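Local coordinates for malonyl-CoA-[acyl-carrier-protein] transacylase (PDB 3TQE) that probably transfers the malonyl group from malonyl-CoA to holo-acyl carrier protein, supplying malonyl-ACP for fatty acid synthesis, at residues P162-T168 / R257-E263; K274-C279 / S296-L301. One frame throughout, in Å; residues are numbered along the deposited sequence. Where two conformers were deposited one is given.

Interaction 1 of 2, residues P162-T168 / R257-E263; sequences PANLNST and RPVRWVE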
ATOM      1  N   PRO A 162      13.152   9.067   6.585  1.00 17.61           N
ATOM      2  CA  PRO A 162      12.056   8.974   5.640  1.00 17.77           C
ATOM      3  C   PRO A 162      11.621   7.522   5.441  1.00 17.30           C
ATOM      4  O   PRO A 162      12.451   6.632   5.332  1.00 18.75           O
ATOM      5  CB  PRO A 162      12.644   9.594   4.363  1.00 18.35           C
ATOM      6  CG  PRO A 162      13.705  10.550   4.863  1.00 19.63           C
ATOM      7  CD  PRO A 162      14.298   9.804   6.022  1.00 18.91           C
ATOM      8  N   ALA A 163      10.320   7.332   5.441  1.00 16.08           N
ATOM      9  CA  ALA A 163       9.679   6.027   5.433  1.00 15.88           C
ATOM     10  C   ALA A 163       8.741   5.898   4.253  1.00 15.89           C
ATOM     11  O   ALA A 163       8.704   4.854   3.607  1.00 16.98           O
ATOM     12  CB  ALA A 163       8.934   5.804   6.703  1.00 17.58           C
ATOM     13  N   ASN A 164       7.930   6.916   3.987  1.00 15.50           N
ATOM     14  CA  ASN A 164       7.086   6.886   2.796  1.00 16.15           C
ATOM     15  C   ASN A 164       7.330   8.161   2.031  1.00 16.58           C
ATOM     16  O   ASN A 164       7.092   9.253   2.562  1.00 17.56           O
ATOM     17  CB  ASN A 164       5.592   6.869   3.097  1.00 16.96           C
ATOM     18  CG  ASN A 164       5.089   5.642   3.795  1.00 21.55           C
ATOM     19  OD1 ASN A 164       5.718   4.601   3.845  1.00 24.88           O
ATOM     20  ND2 ASN A 164       3.855   5.765   4.301  1.00 26.58           N
ATOM     21  N   LEU A 165       7.812   8.039   0.805  1.00 15.84           N
ATOM     22  CA  LEU A 165       8.019   9.198  -0.048  1.00 16.31           C
ATOM     23  C   LEU A 165       6.763   9.326  -0.897  1.00 16.40           C
ATOM     24  O   LEU A 165       6.657   8.712  -1.977  1.00 15.94           O
ATOM     25  CB  LEU A 165       9.281   8.989  -0.864  1.00 17.64           C
ATOM     26  CG  LEU A 165      10.534   8.611  -0.067  1.00 20.42           C
ATOM     27  CD1 LEU A 165      11.733   8.389  -0.940  1.00 23.49           C
ATOM     28  CD2 LEU A 165      10.842   9.685   0.976  1.00 25.30           C
ATOM     29  N   ASN A 166       5.775  10.043  -0.385  1.00 16.56           N
ATOM     30  CA  ASN A 166       4.406   9.921  -0.874  1.00 17.92           C
ATOM     31  C   ASN A 166       4.043  10.857  -1.981  1.00 19.81           C
ATOM     32  O   ASN A 166       3.375  10.465  -2.944  1.00 20.51           O
ATOM     33  CB  ASN A 166       3.400  10.048   0.256  1.00 18.47           C
ATOM     34  CG  ASN A 166       3.278   8.799   1.029  1.00 18.45           C
ATOM     35  OD1 ASN A 166       3.714   7.739   0.571  1.00 19.19           O
ATOM     36  ND2 ASN A 166       2.693   8.880   2.201  1.00 21.85           N
ATOM     37  N   SER A 167       4.466  12.088  -1.864  1.00 20.84           N
ATOM     38  CA  SER A 167       4.259  13.036  -2.924  1.00 24.46           C
ATOM     39  C   SER A 167       5.397  14.008  -2.841  1.00 26.02           C
ATOM     40  O   SER A 167       6.244  13.946  -1.962  1.00 25.97           O
ATOM     41  CB  SER A 167       2.913  13.722  -2.782  1.00 25.15           C
ATOM     42  OG  SER A 167       3.055  14.898  -2.006  1.00 28.01           O
ATOM     43  N   THR A 168       5.432  14.958  -3.753  1.00 29.33           N
ATOM     44  CA  THR A 168       6.656  15.696  -3.896  1.00 30.56           C
ATOM     45  C   THR A 168       7.012  16.485  -2.579  1.00 30.91           C
ATOM     46  O   THR A 168       8.167  16.526  -2.116  1.00 31.63           O
ATOM     47  CB  THR A 168       6.546  16.502  -5.209  1.00 32.37           C
ATOM     48  OG1 THR A 168       5.325  16.120  -5.900  1.00 31.70           O
ATOM     49  CG2 THR A 168       7.734  16.145  -6.117  1.00 33.82           C
ATOM     50  N   ARG A 257      13.021  -0.223   4.356  1.00 15.23           N
ATOM     51  CA  ARG A 257      13.430   0.848   3.485  0.50 16.29           C
ATOM     52  C   ARG A 257      12.223   1.659   3.075  1.00 15.74           C
ATOM     53  O   ARG A 257      11.103   1.183   3.143  1.00 15.31           O
ATOM     54  CB  ARG A 257      14.134   0.273   2.261  0.50 17.67           C
ATOM     55  CG  ARG A 257      15.485  -0.292   2.588  0.50 22.72           C
ATOM     56  CD  ARG A 257      16.407   0.784   3.120  0.50 30.01           C
ATOM     57  NE  ARG A 257      17.219   1.377   2.066  0.50 35.92           N
ATOM     58  CZ  ARG A 257      18.526   1.173   1.924  0.50 41.20           C
ATOM     59  NH1 ARG A 257      19.183   0.400   2.781  0.50 43.50           N
ATOM     60  NH2 ARG A 257      19.180   1.747   0.926  0.50 43.05           N
ATOM     61  N   PRO A 258      12.452   2.887   2.620  1.00 16.24           N
ATOM     62  CA  PRO A 258      11.315   3.731   2.306  1.00 16.29           C
ATOM     63  C   PRO A 258      10.521   3.265   1.116  1.00 15.30           C
ATOM     64  O   PRO A 258      11.067   2.679   0.189  1.00 16.07           O
ATOM     65  CB  PRO A 258      11.923   5.095   2.008  1.00 17.76           C
ATOM     66  CG  PRO A 258      13.299   4.879   1.916  1.00 19.86           C
ATOM     67  CD  PRO A 258      13.710   3.632   2.568  1.00 17.59           C
ATOM     68  N   VAL A 259       9.238   3.566   1.167  1.00 14.28           N
ATOM     69  CA  VAL A 259       8.346   3.339   0.046  1.00 14.03           C
ATOM     70  C   VAL A 259       8.542   4.504  -0.917  1.00 13.49           C
ATOM     71  O   VAL A 259       8.196   5.648  -0.625  1.00 14.38           O
ATOM     72  CB  VAL A 259       6.898   3.288   0.511  1.00 13.89           C
ATOM     73  CG1 VAL A 259       5.920   3.221  -0.655  1.00 16.21           C
ATOM     74  CG2 VAL A 259       6.712   2.117   1.432  1.00 16.96           C
ATOM     75  N   ARG A 260       9.051   4.193  -2.104  1.00 13.86           N
ATOM     76  CA  ARG A 260       9.392   5.219  -3.067  1.00 13.78           C
ATOM     77  C   ARG A 260       8.216   5.469  -3.988  1.00 13.56           C
ATOM     78  O   ARG A 260       8.271   5.199  -5.190  1.00 13.68           O
ATOM     79  CB  ARG A 260      10.660   4.822  -3.808  1.00 14.29           C
ATOM     80  CG  ARG A 260      11.821   4.738  -2.862  1.00 15.90           C
ATOM     81  CD  ARG A 260      12.956   3.985  -3.430  1.00 19.21           C
ATOM     82  NE  ARG A 260      13.578   4.697  -4.526  1.00 19.24           N
ATOM     83  CZ  ARG A 260      14.620   4.232  -5.220  1.00 23.19           C
ATOM     84  NH1 ARG A 260      15.141   3.040  -4.967  1.00 23.30           N
ATOM     85  NH2 ARG A 260      15.141   4.960  -6.181  1.00 24.29           N
ATOM     86  N   TRP A 261       7.151   5.994  -3.426  1.00 13.57           N
ATOM     87  CA  TRP A 261       5.926   6.150  -4.183  1.00 13.54           C
ATOM     88  C   TRP A 261       6.029   7.244  -5.239  1.00 13.78           C
ATOM     89  O   TRP A 261       5.612   7.053  -6.384  1.00 13.82           O
ATOM     90  CB  TRP A 261       4.751   6.388  -3.259  1.00 14.24           C
ATOM     91  CG  TRP A 261       3.452   6.277  -3.927  1.00 13.30           C
ATOM     92  CD1 TRP A 261       2.584   7.269  -4.201  1.00 15.25           C
ATOM     93  CD2 TRP A 261       2.879   5.079  -4.455  1.00 12.63           C
ATOM     94  NE1 TRP A 261       1.483   6.767  -4.847  1.00 15.12           N
ATOM     95  CE2 TRP A 261       1.658   5.424  -5.035  1.00 13.70           C
ATOM     96  CE3 TRP A 261       3.290   3.752  -4.499  1.00 14.76           C
ATOM     97  CZ2 TRP A 261       0.828   4.479  -5.629  1.00 13.32           C
ATOM     98  CZ3 TRP A 261       2.472   2.827  -5.112  1.00 14.30           C
ATOM     99  CH2 TRP A 261       1.261   3.193  -5.652  1.00 14.54           C
ATOM    100  N   VAL A 262       6.589   8.379  -4.892  1.00 14.24           N
ATOM    101  CA  VAL A 262       6.649   9.433  -5.880  0.50 14.48           C
ATOM    102  C   VAL A 262       7.505   8.971  -7.077  1.00 14.03           C
ATOM    103  O   VAL A 262       7.106   9.201  -8.215  1.00 15.26           O
ATOM    104  CB  VAL A 262       7.071  10.781  -5.287  0.50 15.10           C
ATOM    105  CG1 VAL A 262       8.338  10.625  -4.493  0.50 16.28           C
ATOM    106  CG2 VAL A 262       7.157  11.849  -6.385  0.50 14.56           C
ATOM    107  N   GLU A 263       8.607   8.272  -6.848  1.00 13.70           N
ATOM    108  CA  GLU A 263       9.406   7.788  -7.961  1.00 14.28           C
ATOM    109  C   GLU A 263       8.644   6.750  -8.772  1.00 13.68           C
ATOM    110  O   GLU A 263       8.805   6.663  -9.983  1.00 14.45           O
ATOM    111  CB  GLU A 263      10.716   7.189  -7.469  1.00 16.20           C
ATOM    112  CG  GLU A 263      11.704   8.203  -7.044  1.00 18.01           C
ATOM    113  CD  GLU A 263      12.824   7.593  -6.243  1.00 20.62           C
ATOM    114  OE1 GLU A 263      12.594   7.280  -5.046  1.00 22.39           O
ATOM    115  OE2 GLU A 263      13.923   7.425  -6.812  1.00 27.28           O
TER
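Strand 160-167 of the mixed sheet meets V259 here in a short parallel pairing at the sheet's edge, right beside the predicted active site, and the incoming chain turns at once into helix 261-270. Two backbone bonds tie the strands: V259 N donates to A163 O (2.8 Å), and L165 N donates to V259 O. A163 O also receives a CA-H...O contact from P258 CA at 3.1 Å, while the ring carbon CB of P258 rests near P162 O. Past this short pairing, L165 O accepts from V262 N (2.9 Å) in the first turn of the helix, with R260 at the N-cap position.

L165 carries most of the side-chain packing. Its CB reaches CG1 of V262 at 4.1 Å, and CG, set beside the backbone N (chi1 -52°), carries CD1 to CG of R260, the two side chains running alongside each other. R260 then bends at chi3 (69°) and grips E263 side-on, NE to OE1 and NH2 to OE2. Both carboxylate oxygens are approached from above their plane, although they lie in the plane of the guanidinium. A further bond from R260 NH1 to V236 O anchors this arginine.

On the face opposite L165, V259 touches H205, a predicted active-site residue. Further along, N166 OD1 is hydrogen-bonded to H95. The W261 indole also meets the ring of H95, and it turns its edge to the strand: CD1 sits 3.5 Å from N166 O, near the ring plane.

Interaction 2 of 2, residues K274-C279 / S296-L301; sequences KVFMEC and SEILPL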
ATOM      1  N   LYS A 274      -0.893   7.902 -17.798  1.00 19.71           N
ATOM      2  CA  LYS A 274      -1.367   8.989 -16.967  1.00 21.43           C
ATOM      3  C   LYS A 274      -2.753   8.734 -16.422  1.00 19.57           C
ATOM      4  O   LYS A 274      -3.327   9.617 -15.838  1.00 20.56           O
ATOM      5  CB  LYS A 274      -1.305  10.329 -17.706  1.00 23.87           C
ATOM      6  CG  LYS A 274       0.116  10.617 -18.109  1.00 29.53           C
ATOM      7  CD  LYS A 274       0.431  12.060 -18.420  1.00 35.25           C
ATOM      8  CE  LYS A 274       1.938  12.231 -18.543  1.00 38.61           C
ATOM      9  NZ  LYS A 274       2.614  10.992 -19.082  1.00 40.97           N
ATOM     10  N   VAL A 275      -3.259   7.516 -16.586  1.00 17.83           N
ATOM     11  CA  VAL A 275      -4.550   7.121 -16.050  1.00 16.49           C
ATOM     12  C   VAL A 275      -4.283   6.011 -15.057  1.00 14.59           C
ATOM     13  O   VAL A 275      -3.598   5.046 -15.355  1.00 14.67           O
ATOM     14  CB  VAL A 275      -5.484   6.595 -17.128  1.00 17.53           C
ATOM     15  CG1 VAL A 275      -6.755   6.079 -16.531  1.00 19.21           C
ATOM     16  CG2 VAL A 275      -5.760   7.705 -18.124  1.00 20.42           C
ATOM     17  N   PHE A 276      -4.747   6.233 -13.847  1.00 13.79           N
ATOM     18  CA  PHE A 276      -4.521   5.323 -12.732  1.00 13.45           C
ATOM     19  C   PHE A 276      -5.879   4.902 -12.196  1.00 14.51           C
ATOM     20  O   PHE A 276      -6.785   5.722 -12.071  1.00 16.38           O
ATOM     21  CB  PHE A 276      -3.771   6.052 -11.613  1.00 13.36           C
ATOM     22  CG  PHE A 276      -2.395   6.506 -12.014  1.00 14.29           C
ATOM     23  CD1 PHE A 276      -1.280   5.739 -11.730  1.00 14.62           C
ATOM     24  CD2 PHE A 276      -2.221   7.678 -12.722  1.00 15.34           C
ATOM     25  CE1 PHE A 276      -0.027   6.151 -12.114  1.00 16.89           C
ATOM     26  CE2 PHE A 276      -0.940   8.083 -13.116  1.00 16.20           C
ATOM     27  CZ  PHE A 276       0.132   7.317 -12.824  1.00 15.90           C
HETATM   28  N   MSE A 277      -6.008   3.636 -11.842  1.00 13.73           N
HETATM   29  CA  MSE A 277      -7.214   3.138 -11.194  0.50 14.26           C
HETATM   30  C   MSE A 277      -6.804   2.729  -9.813  1.00 13.52           C
HETATM   31  O   MSE A 277      -5.825   1.994  -9.657  1.00 13.90           O
HETATM   32  CB  MSE A 277      -7.763   1.906 -11.894  0.50 15.27           C
HETATM   33  CG  MSE A 277      -8.685   2.196 -12.986  0.50 17.17           C
HETATM   34 SE   MSE A 277      -7.706   2.971 -14.395  0.50 20.96          SE
HETATM   35  CE  MSE A 277      -9.144   2.987 -15.701  0.50 17.17           C
ATOM     36  N   GLU A 278      -7.528   3.217  -8.822  1.00 13.02           N
ATOM     37  CA  GLU A 278      -7.236   2.896  -7.448  1.00 13.45           C
ATOM     38  C   GLU A 278      -8.007   1.638  -7.088  1.00 13.36           C
ATOM     39  O   GLU A 278      -9.242   1.629  -7.005  1.00 14.55           O
ATOM     40  CB  GLU A 278      -7.562   4.070  -6.532  1.00 14.34           C
ATOM     41  CG  GLU A 278      -7.201   3.834  -5.072  1.00 16.24           C
ATOM     42  CD  GLU A 278      -6.843   5.090  -4.273  1.00 18.05           C
ATOM     43  OE1 GLU A 278      -7.123   6.234  -4.710  1.00 19.15           O
ATOM     44  OE2 GLU A 278      -6.245   4.910  -3.181  1.00 17.73           O
ATOM     45  N   CYS A 279      -7.277   0.546  -6.986  1.00 13.41           N
ATOM     46  CA  CYS A 279      -7.870  -0.763  -6.820  1.00 14.40           C
ATOM     47  C   CYS A 279      -7.911  -1.116  -5.355  1.00 14.45           C
ATOM     48  O   CYS A 279      -7.154  -1.925  -4.862  1.00 14.42           O
ATOM     49  CB  CYS A 279      -7.111  -1.788  -7.636  1.00 15.57           C
ATOM     50  SG  CYS A 279      -7.987  -3.332  -7.842  1.00 17.11           S
ATOM     51  N   SER A 296      -2.743  14.050 -14.126  1.00 26.23           N
ATOM     52  CA  SER A 296      -3.097  12.641 -14.096  1.00 25.31           C
ATOM     53  C   SER A 296      -4.580  12.491 -13.822  1.00 23.88           C
ATOM     54  O   SER A 296      -5.247  13.405 -13.354  1.00 24.52           O
ATOM     55  CB  SER A 296      -2.304  11.927 -13.016  1.00 25.06           C
ATOM     56  OG  SER A 296      -2.650  12.416 -11.744  1.00 25.90           O
ATOM     57  N   GLU A 297      -5.093  11.317 -14.121  1.00 21.87           N
ATOM     58  CA  GLU A 297      -6.456  10.974 -13.814  1.00 21.43           C
ATOM     59  C   GLU A 297      -6.444   9.717 -12.964  1.00 19.75           C
ATOM     60  O   GLU A 297      -5.782   8.773 -13.324  1.00 19.23           O
ATOM     61  CB  GLU A 297      -7.177  10.693 -15.118  1.00 22.39           C
ATOM     62  CG  GLU A 297      -8.611  10.287 -14.969  1.00 28.76           C
ATOM     63  CD  GLU A 297      -9.374  10.246 -16.287  1.00 34.63           C
ATOM     64  OE1 GLU A 297      -8.751  10.310 -17.359  1.00 38.84           O
ATOM     65  OE2 GLU A 297     -10.619  10.153 -16.244  1.00 40.32           O
ATOM     66  N   ILE A 298      -7.143   9.727 -11.834  1.00 17.68           N
ATOM     67  CA  ILE A 298      -7.223   8.553 -10.971  1.00 17.46           C
ATOM     68  C   ILE A 298      -8.686   8.236 -10.795  1.00 17.62           C
ATOM     69  O   ILE A 298      -9.486   9.089 -10.376  1.00 20.73           O
ATOM     70  CB  ILE A 298      -6.553   8.750  -9.589  1.00 17.72           C
ATOM     71  CG1 ILE A 298      -5.154   9.344  -9.747  1.00 16.31           C
ATOM     72  CG2 ILE A 298      -6.475   7.404  -8.835  1.00 18.17           C
ATOM     73  CD1 ILE A 298      -5.095  10.844  -9.598  1.00 17.54           C
ATOM     74  N   LEU A 299      -9.046   7.023 -11.151  1.00 16.32           N
ATOM     75  CA  LEU A 299     -10.419   6.606 -11.123  1.00 16.22           C
ATOM     76  C   LEU A 299     -10.673   5.657  -9.975  1.00 15.76           C
ATOM     77  O   LEU A 299      -9.927   4.723  -9.763  1.00 16.02           O
ATOM     78  CB  LEU A 299     -10.748   5.911 -12.423  1.00 17.52           C
ATOM     79  CG  LEU A 299     -10.599   6.822 -13.654  1.00 21.29           C
ATOM     80  CD1 LEU A 299     -10.403   5.956 -14.898  1.00 27.25           C
ATOM     81  CD2 LEU A 299     -11.807   7.679 -13.763  1.00 28.87           C
ATOM     82  N   PRO A 300     -11.725   5.914  -9.201  1.00 15.47           N
ATOM     83  CA  PRO A 300     -12.112   5.010  -8.151  1.00 15.38           C
ATOM     84  C   PRO A 300     -12.873   3.813  -8.689  1.00 14.75           C
ATOM     85  O   PRO A 300     -13.489   3.871  -9.761  1.00 15.65           O
ATOM     86  CB  PRO A 300     -13.035   5.857  -7.296  1.00 16.74           C
ATOM     87  CG  PRO A 300     -13.650   6.758  -8.214  1.00 17.20           C
ATOM     88  CD  PRO A 300     -12.637   7.058  -9.289  1.00 16.67           C
ATOM     89  N   LEU A 301     -12.854   2.735  -7.928  1.00 14.48           N
ATOM     90  CA  LEU A 301     -13.420   1.468  -8.362  1.00 13.83           C
ATOM     91  C   LEU A 301     -14.307   0.827  -7.304  1.00 14.51           C
ATOM     92  O   LEU A 301     -14.405  -0.390  -7.234  1.00 15.75           O
ATOM     93  CB  LEU A 301     -12.303   0.513  -8.730  1.00 13.82           C
ATOM     94  CG  LEU A 301     -11.419   0.897  -9.914  1.00 13.88           C
ATOM     95  CD1 LEU A 301     -10.374  -0.193 -10.088  1.00 16.57           C
ATOM     96  CD2 LEU A 301     -12.219   1.094 -11.201  1.00 15.20           C
TER
HETATM   97  O   HOH W   1     -11.154   2.692  -5.608  1.00 16.66           O
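Four backbone hydrogen bonds stitch K274-E278 to E297-L299 in parallel register. E297 N donates to K274 O (3.0 Å), F276 N to E297 O, L299 N to F276 O (2.8 Å), and E278 N to L299 O. CA-H...O contacts fill in between them, the shortest from I298 CA to F276 O at 3.1 Å. Beyond the last direct bond a water takes over: it donates to E278 O (2.6 Å) and accepts from L301 N.

The strand axes are twisted by 26° against each other. Strand 297-300 is an edge strand of the four-stranded parallel sheet and 275-278 its inner neighbour, the two joined by helix 284-292 in a beta-alpha-beta crossover. That helix covers the face carrying F276 and I298, and its N-terminal amides of L285 and A286 bind the E278 carboxylate, which would probably favour its charged form.

Apolar packing differs on the two faces. Beside F276, CG1 of I298 approaches CB of the phenylalanine at 4.0 Å, and the ring, its CG beside the backbone N (chi1 -64°), turns an edge to E297 O. The opposite face carries V275, M277 (a selenomethionine) and L299. In the conformer given, M277 bends at chi2 (69°) and runs beside L299; CD1 of L299 meets CG1 of V275 at 4.0 Å. L301, pointing back at the first strand, crosses M277 obliquely and puts its CD1 3.8 Å from CB of M277.

As for charge, the extended E297 side chain runs beside V275 and reaches R313 in a salt bridge through OE1, the same oxygen that stands 4.0 Å from V275 CG2.

How the interactions relate
The two contacts follow one another along the chain, and helix 261-270 leads from the first to the second: it starts at W261 and runs towards strand 275-278. The two centres are 19 Å apart and the nearest atoms about 7 Å, without touching. Helix 284-292 spans the gap, with L288 meeting W261 and N166 and I289 meeting F276 and I298. Only interaction 1 borders the predicted catalytic pair: the V259 side chain is about 3 Å from that of H205 and about 4 Å from that of S96, and the side chain of N164 is about 4 Å from a bound glycine. In interaction 2 the side chain of E278 is about 13 Å from a bound glycine.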